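Local coordinates for hypothetical protein Atu1913 (Agrobacterium tumefaciens, PDB 2B1Y) that is of unknown function but forms a strand-rich two-chain assembly and probably belongs with the galactose-binding-like domains, at residues T20-S25 and V32-G37; L73-D76 and G82-E85. All coordinates share one frame; numbering follows the deposited sequence.

Interaction 1 (20-25 with 32-37) and interaction 2 (73-76 with 82-85) are distant within one chain: their centres lie 33 Å apart and their nearest atoms about 15 Å apart, without touching. The dimer brings them together, a reminder that proximity in the chain and in the assembly differ. Arg-33 of interaction 1 forms a salt bridge with Asp-76 of the second subunit, and Met-35 packs on Ile-74 of the second subunit. Both strands of interaction 1 and the 73-76 strand of interaction 2 join antiparallel ladders with that chain. A bound sulfate, probably from the crystallisation liquor, lies about 3 Å from the Val-32 side chain, and one lies about 4 Å from that of Leu-83.

Interaction 1: T20-S25 and V32-G37; sequences TTLEIS and VRLMTG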
ATOM      1  N   THR A  20      -7.991  -2.842 -25.673  1.00 35.15           N
ATOM      2  CA  THR A  20      -8.399  -1.434 -25.583  1.00 35.63           C
ATOM      3  C   THR A  20      -7.208  -0.628 -25.066  1.00 36.35           C
ATOM      4  O   THR A  20      -6.536  -1.067 -24.132  1.00 36.31           O
ATOM      5  CB  THR A  20      -9.579  -1.258 -24.652  1.00 35.19           C
ATOM      6  OG1 THR A  20     -10.667  -2.057 -25.132  1.00 34.10           O
ATOM      7  CG2 THR A  20     -10.014   0.222 -24.572  1.00 35.42           C
ATOM      8  N   THR A  21      -6.957   0.528 -25.687  1.00 36.87           N
ATOM      9  CA  THR A  21      -5.782   1.342 -25.372  1.00 36.47           C
ATOM     10  C   THR A  21      -6.233   2.629 -24.720  1.00 35.35           C
ATOM     11  O   THR A  21      -7.060   3.360 -25.266  1.00 35.84           O
ATOM     12  CB  THR A  21      -4.882   1.561 -26.617  1.00 37.93           C
ATOM     13  OG1 THR A  21      -4.414   0.284 -27.080  1.00 39.80           O
ATOM     14  CG2 THR A  21      -3.664   2.416 -26.265  1.00 37.46           C
ATOM     15  N   LEU A  22      -5.705   2.895 -23.531  1.00 33.98           N
ATOM     16  CA  LEU A  22      -6.044   4.119 -22.853  1.00 32.94           C
ATOM     17  C   LEU A  22      -4.957   5.148 -23.156  1.00 32.47           C
ATOM     18  O   LEU A  22      -3.756   4.896 -22.916  1.00 31.89           O
ATOM     19  CB  LEU A  22      -6.115   3.871 -21.355  1.00 34.23           C
ATOM     20  CG  LEU A  22      -6.959   2.683 -20.900  1.00 34.47           C
ATOM     21  CD1 LEU A  22      -6.924   2.598 -19.368  1.00 34.68           C
ATOM     22  CD2 LEU A  22      -8.368   2.845 -21.428  1.00 38.43           C
ATOM     23  N   GLU A  23      -5.378   6.292 -23.691  1.00 29.64           N
ATOM     24  CA  GLU A  23      -4.471   7.394 -23.901  1.00 29.08           C
ATOM     25  C   GLU A  23      -4.615   8.426 -22.772  1.00 28.88           C
ATOM     26  O   GLU A  23      -5.659   9.099 -22.632  1.00 28.50           O
ATOM     27  CB  GLU A  23      -4.725   8.024 -25.286  1.00 29.88           C
ATOM     28  CG  GLU A  23      -3.765   9.196 -25.576  1.00 32.03           C
ATOM     29  CD  GLU A  23      -3.729   9.573 -27.037  1.00 41.15           C
ATOM     30  OE1 GLU A  23      -4.648  10.255 -27.490  1.00 45.99           O
ATOM     31  OE2 GLU A  23      -2.780   9.176 -27.742  1.00 47.59           O
ATOM     32  N   ILE A  24      -3.581   8.560 -21.946  1.00 26.78           N
ATOM     33  CA  ILE A  24      -3.756   9.284 -20.690  1.00 28.08           C
ATOM     34  C   ILE A  24      -2.895  10.536 -20.680  1.00 28.19           C
ATOM     35  O   ILE A  24      -1.681  10.417 -20.932  1.00 27.87           O
ATOM     36  CB  ILE A  24      -3.355   8.357 -19.493  1.00 26.81           C
ATOM     37  CG1 ILE A  24      -4.184   7.061 -19.528  1.00 29.65           C
ATOM     38  CG2 ILE A  24      -3.445   9.105 -18.156  1.00 29.68           C
ATOM     39  CD1 ILE A  24      -3.487   5.923 -18.856  1.00 28.63           C
ATOM     40  N   SER A  25      -3.505  11.716 -20.449  1.00 28.06           N
ATOM     41  CA  SER A  25      -2.772  12.981 -20.432  1.00 28.67           C
ATOM     42  C   SER A  25      -2.634  13.441 -18.989  1.00 29.58           C
ATOM     43  O   SER A  25      -3.574  13.263 -18.204  1.00 28.81           O
ATOM     44  CB  SER A  25      -3.526  14.082 -21.213  1.00 29.81           C
ATOM     45  OG  SER A  25      -3.650  13.772 -22.630  1.00 34.15           O
ATOM     46  N   VAL A  32       0.309   6.636 -12.436  1.00 28.43           N
ATOM     47  CA  VAL A  32      -0.818   6.205 -13.241  1.00 28.96           C
ATOM     48  C   VAL A  32      -0.953   4.714 -13.014  1.00 29.14           C
ATOM     49  O   VAL A  32       0.009   3.982 -13.206  1.00 30.24           O
ATOM     50  CB  VAL A  32      -0.543   6.498 -14.749  1.00 29.30           C
ATOM     51  CG1 VAL A  32      -1.665   5.904 -15.677  1.00 28.77           C
ATOM     52  CG2 VAL A  32      -0.424   7.971 -14.973  1.00 28.96           C
ATOM     53  N   ARG A  33      -2.135   4.257 -12.617  1.00 28.34           N
ATOM     54  CA  ARG A  33      -2.291   2.839 -12.261  1.00 28.91           C
ATOM     55  C   ARG A  33      -3.604   2.365 -12.858  1.00 29.18           C
ATOM     56  O   ARG A  33      -4.661   2.911 -12.527  1.00 30.55           O
ATOM     57  CB  ARG A  33      -2.369   2.672 -10.741  1.00 29.16           C
ATOM     58  CG  ARG A  33      -1.417   3.512  -9.926  1.00 30.49           C
ATOM     59  CD  ARG A  33      -1.460   3.071  -8.463  1.00 34.11           C
ATOM     60  NE  ARG A  33      -0.998   4.116  -7.561  1.00 39.81           N
ATOM     61  CZ  ARG A  33      -0.369   3.914  -6.408  1.00 42.50           C
ATOM     62  NH1 ARG A  33      -0.030   4.971  -5.671  1.00 44.23           N
ATOM     63  NH2 ARG A  33      -0.057   2.681  -6.006  1.00 40.62           N
ATOM     64  N   LEU A  34      -3.540   1.340 -13.702  1.00 27.95           N
ATOM     65  CA  LEU A  34      -4.687   0.705 -14.271  1.00 28.22           C
ATOM     66  C   LEU A  34      -4.908  -0.596 -13.480  1.00 26.94           C
ATOM     67  O   LEU A  34      -3.968  -1.369 -13.320  1.00 27.22           O
ATOM     68  CB  LEU A  34      -4.376   0.380 -15.737  1.00 28.46           C
ATOM     69  CG  LEU A  34      -5.456  -0.467 -16.433  1.00 29.65           C
ATOM     70  CD1 LEU A  34      -6.777   0.329 -16.607  1.00 31.10           C
ATOM     71  CD2 LEU A  34      -4.930  -1.000 -17.795  1.00 31.22           C
HETATM   72  N   MSE A  35      -6.120  -0.837 -12.992  1.00 27.50           N
HETATM   73  CA  MSE A  35      -6.369  -1.999 -12.132  1.00 27.12           C
HETATM   74  C   MSE A  35      -7.766  -2.553 -12.276  1.00 28.57           C
HETATM   75  O   MSE A  35      -8.683  -1.871 -12.740  1.00 28.45           O
HETATM   76  CB  MSE A  35      -6.126  -1.601 -10.662  1.00 27.47           C
HETATM   77  CG  MSE A  35      -7.027  -0.421 -10.228  1.00 25.55           C
HETATM   78 SE   MSE A  35      -6.607   0.213  -8.428  0.60 28.98          SE
HETATM   79  CE  MSE A  35      -5.082   1.302  -8.850  1.00 26.75           C
ATOM     80  N   THR A  36      -7.916  -3.800 -11.839  1.00 28.17           N
ATOM     81  CA  THR A  36      -9.184  -4.497 -11.886  1.00 28.11           C
ATOM     82  C   THR A  36     -10.024  -3.987 -10.718  1.00 28.58           C
ATOM     83  O   THR A  36      -9.510  -3.295  -9.805  1.00 27.91           O
ATOM     84  CB  THR A  36      -8.965  -6.018 -11.750  1.00 26.35           C
ATOM     85  OG1 THR A  36      -8.399  -6.290 -10.462  1.00 26.53           O
ATOM     86  CG2 THR A  36      -8.070  -6.565 -12.843  1.00 29.43           C
ATOM     87  N   GLY A  37     -11.306  -4.357 -10.700  1.00 29.56           N
ATOM     88  CA  GLY A  37     -12.176  -3.983  -9.593  1.00 29.58           C
ATOM     89  C   GLY A  37     -11.713  -4.485  -8.224  1.00 29.74           C
ATOM     90  O   GLY A  37     -11.791  -3.766  -7.244  1.00 29.34           O
TER
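Leu-22 meets Leu-34, and Ile-24 meets Val-32, across the gap between two strands that are close in sequence yet are not hydrogen-bonded to each other. The CA atoms of Leu-22 and Leu-34 are 9.3 Å apart, and those of Ile-24 and Val-32 are 8.6 Å apart, so the gap is spanned by side chains.

Leu-22 can be followed outward. Its CB points toward the opposing strand, but Leu-22 CB is still 6.0 Å from Leu-34 CD1 and makes no contact itself. Leu-22 CG, placed beside the backbone N (chi1 -50°), advances to 4.9 Å from Leu-34 CD1, and there the chain forks. Leu-22 CD1 continues across the gap to meet Leu-34 CD1 at 3.6 Å, methyl against methyl. The other branch diverges, and Leu-22 CD2 stays 5.7 Å from Leu-34 CD1. The two leucines thus slant past one another and touch through one branch each. On its own side Leu-22 also packs on Leu-13 and Leu-16 of strand 8-16.

The neighbouring pair solves the same problem differently. Ile-24 sends out its longer branch, and Ile-24 CD1 arrives tip to tip at Val-32 CG1, 3.7 Å away. Val-32 reciprocates with the methyl that is anti to the backbone N (chi1 174°). All four residues are buried, and both pairs are apolar and meet at van der Waals distance.

Both strands pair in antiparallel ladders with strands of the second subunit, so the sheet runs on across the interface. Facing strands filled between by aliphatic side chains are consistent with the interior of a beta-sandwich, as in galactose-binding-like domains, a core to which the second subunit probably contributes, since Leu-34 packs on its Trp-71.

Interaction 2: L73-D76 and G82-E85; sequences LIID and GLAE
The peptide group joining Ile-75 to Asp-76 is the flat group of this contact, and a methyl of Leu-83 meets it at the oxygen end. Leu-83 CD1 approaches obliquely from above the plane, beyond the oxygen rather than over the middle of the face, 3.6 Å from Ile-75 O. On the same side of the C-N bond as that oxygen, Leu-83 CD1 also touches Asp-76 CA, at 3.9 Å.

A single methyl therefore carries most of the contact. Leu-83 holds CG anti to the backbone N (chi1 -178°), and the chi2 of 65° then brings CD1 to the strand. Beside it, Ile-75 CG2 approaches Leu-83 CD1 more loosely, at 4.4 Å, and supplies the apolar component. The loop backbone runs close by, with the CA atoms of Asp-76 and Leu-83 6.1 Å apart.

The carboxylate of Asp-76 belongs to other partners, its CB being directed away from the loop. OD1 makes a salt bridge with Arg-33 of the second subunit, while OD2 takes hydrogen bonds from the backbone N of Glu-78 in the same chain and from Asn-31 ND2 of the second subunit. Ile-75, in turn, packs on Ser-86 of strand 86-91 and on Leu-26 of the second subunit.

Chemically, the loop returning from strand 69-76 toward strand 86-91 rests on the strand end through van der Waals contact, without a hydrogen bond between the two segments: one leucine methyl is set against the carbonyl oxygen and the next CA. Directional bonds to the other chain come instead from the antiparallel ladder of residues 73-76, from the Arg-33 and Asn-31 bonds of the carboxylate, and, for the loop, from Glu-85 N to Ser-27 OG of the second subunit.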
ATOM      1  N   LEU A  73       2.196  -6.398  15.204  1.00 26.91           N
ATOM      2  CA  LEU A  73       3.521  -5.935  14.817  1.00 27.14           C
ATOM      3  C   LEU A  73       3.898  -6.702  13.563  1.00 28.17           C
ATOM      4  O   LEU A  73       3.858  -7.955  13.562  1.00 28.56           O
ATOM      5  CB  LEU A  73       4.540  -6.219  15.923  1.00 27.57           C
ATOM      6  CG  LEU A  73       5.969  -5.840  15.528  1.00 27.62           C
ATOM      7  CD1 LEU A  73       6.024  -4.327  15.454  1.00 29.79           C
ATOM      8  CD2 LEU A  73       6.938  -6.406  16.522  1.00 30.94           C
ATOM      9  N   ILE A  74       4.264  -5.959  12.528  1.00 26.80           N
ATOM     10  CA  ILE A  74       4.701  -6.564  11.276  1.00 26.48           C
ATOM     11  C   ILE A  74       6.152  -6.285  11.093  1.00 26.22           C
ATOM     12  O   ILE A  74       6.570  -5.142  11.203  1.00 26.47           O
ATOM     13  CB  ILE A  74       3.927  -5.980  10.065  1.00 28.15           C
ATOM     14  CG1 ILE A  74       2.454  -6.335  10.172  1.00 27.53           C
ATOM     15  CG2 ILE A  74       4.563  -6.423   8.715  1.00 26.25           C
ATOM     16  CD1 ILE A  74       2.123  -7.770  10.294  1.00 31.85           C
ATOM     17  N   ILE A  75       6.913  -7.329  10.786  1.00 26.15           N
ATOM     18  CA  ILE A  75       8.273  -7.178  10.261  1.00 26.70           C
ATOM     19  C   ILE A  75       8.212  -7.593   8.801  1.00 27.18           C
ATOM     20  O   ILE A  75       7.702  -8.667   8.493  1.00 25.28           O
ATOM     21  CB  ILE A  75       9.277  -8.119  10.991  1.00 27.32           C
ATOM     22  CG1 ILE A  75       9.170  -7.910  12.520  1.00 28.16           C
ATOM     23  CG2 ILE A  75      10.693  -7.900  10.462  1.00 27.11           C
ATOM     24  CD1 ILE A  75       9.462  -6.531  12.970  1.00 29.21           C
ATOM     25  N   ASP A  76       8.711  -6.759   7.894  1.00 27.17           N
ATOM     26  CA  ASP A  76       8.522  -7.124   6.486  1.00 29.20           C
ATOM     27  C   ASP A  76       9.611  -6.645   5.559  1.00 29.76           C
ATOM     28  O   ASP A  76      10.369  -5.716   5.855  1.00 29.75           O
ATOM     29  CB  ASP A  76       7.152  -6.641   5.984  1.00 29.29           C
ATOM     30  CG  ASP A  76       7.109  -5.126   5.784  1.00 30.39           C
ATOM     31  OD1 ASP A  76       6.662  -4.407   6.687  1.00 32.36           O
ATOM     32  OD2 ASP A  76       7.602  -4.650   4.745  1.00 33.66           O
ATOM     33  N   GLY A  82      15.337  -9.370   1.321  1.00 37.28           N
ATOM     34  CA  GLY A  82      14.854 -10.541   2.054  1.00 34.73           C
ATOM     35  C   GLY A  82      14.275 -10.220   3.428  1.00 33.31           C
ATOM     36  O   GLY A  82      14.375  -9.083   3.901  1.00 32.97           O
ATOM     37  N   LEU A  83      13.661 -11.235   4.050  1.00 31.41           N
ATOM     38  CA  LEU A  83      13.005 -11.075   5.352  1.00 29.83           C
ATOM     39  C   LEU A  83      13.970 -11.315   6.510  1.00 28.78           C
ATOM     40  O   LEU A  83      14.634 -12.366   6.591  1.00 27.46           O
ATOM     41  CB  LEU A  83      11.784 -12.018   5.450  1.00 29.22           C
ATOM     42  CG  LEU A  83      10.969 -11.932   6.757  1.00 27.67           C
ATOM     43  CD1 LEU A  83      10.290 -10.569   6.945  1.00 28.30           C
ATOM     44  CD2 LEU A  83       9.935 -13.106   6.849  1.00 28.37           C
ATOM     45  N   ALA A  84      14.074 -10.317   7.386  1.00 27.88           N
ATOM     46  CA  ALA A  84      14.900 -10.405   8.588  1.00 27.86           C
ATOM     47  C   ALA A  84      14.344 -11.451   9.555  1.00 28.41           C
ATOM     48  O   ALA A  84      13.116 -11.661   9.607  1.00 28.86           O
ATOM     49  CB  ALA A  84      14.940  -8.997   9.316  1.00 26.95           C
ATOM     50  N   GLU A  85      15.224 -12.142  10.287  1.00 28.34           N
ATOM     51  CA  GLU A  85      14.812 -12.816  11.512  1.00 29.57           C
ATOM     52  C   GLU A  85      14.515 -11.747  12.559  1.00 28.81           C
ATOM     53  O   GLU A  85      15.158 -10.673  12.606  1.00 29.17           O
ATOM     54  CB  GLU A  85      15.886 -13.723  12.077  1.00 30.78           C
ATOM     55  CG  GLU A  85      15.631 -15.206  11.849  1.00 38.96           C
ATOM     56  CD  GLU A  85      16.270 -15.689  10.602  1.00 48.17           C
ATOM     57  OE1 GLU A  85      17.521 -15.578  10.507  1.00 53.56           O
ATOM     58  OE2 GLU A  85      15.532 -16.185   9.710  1.00 53.82           O
TER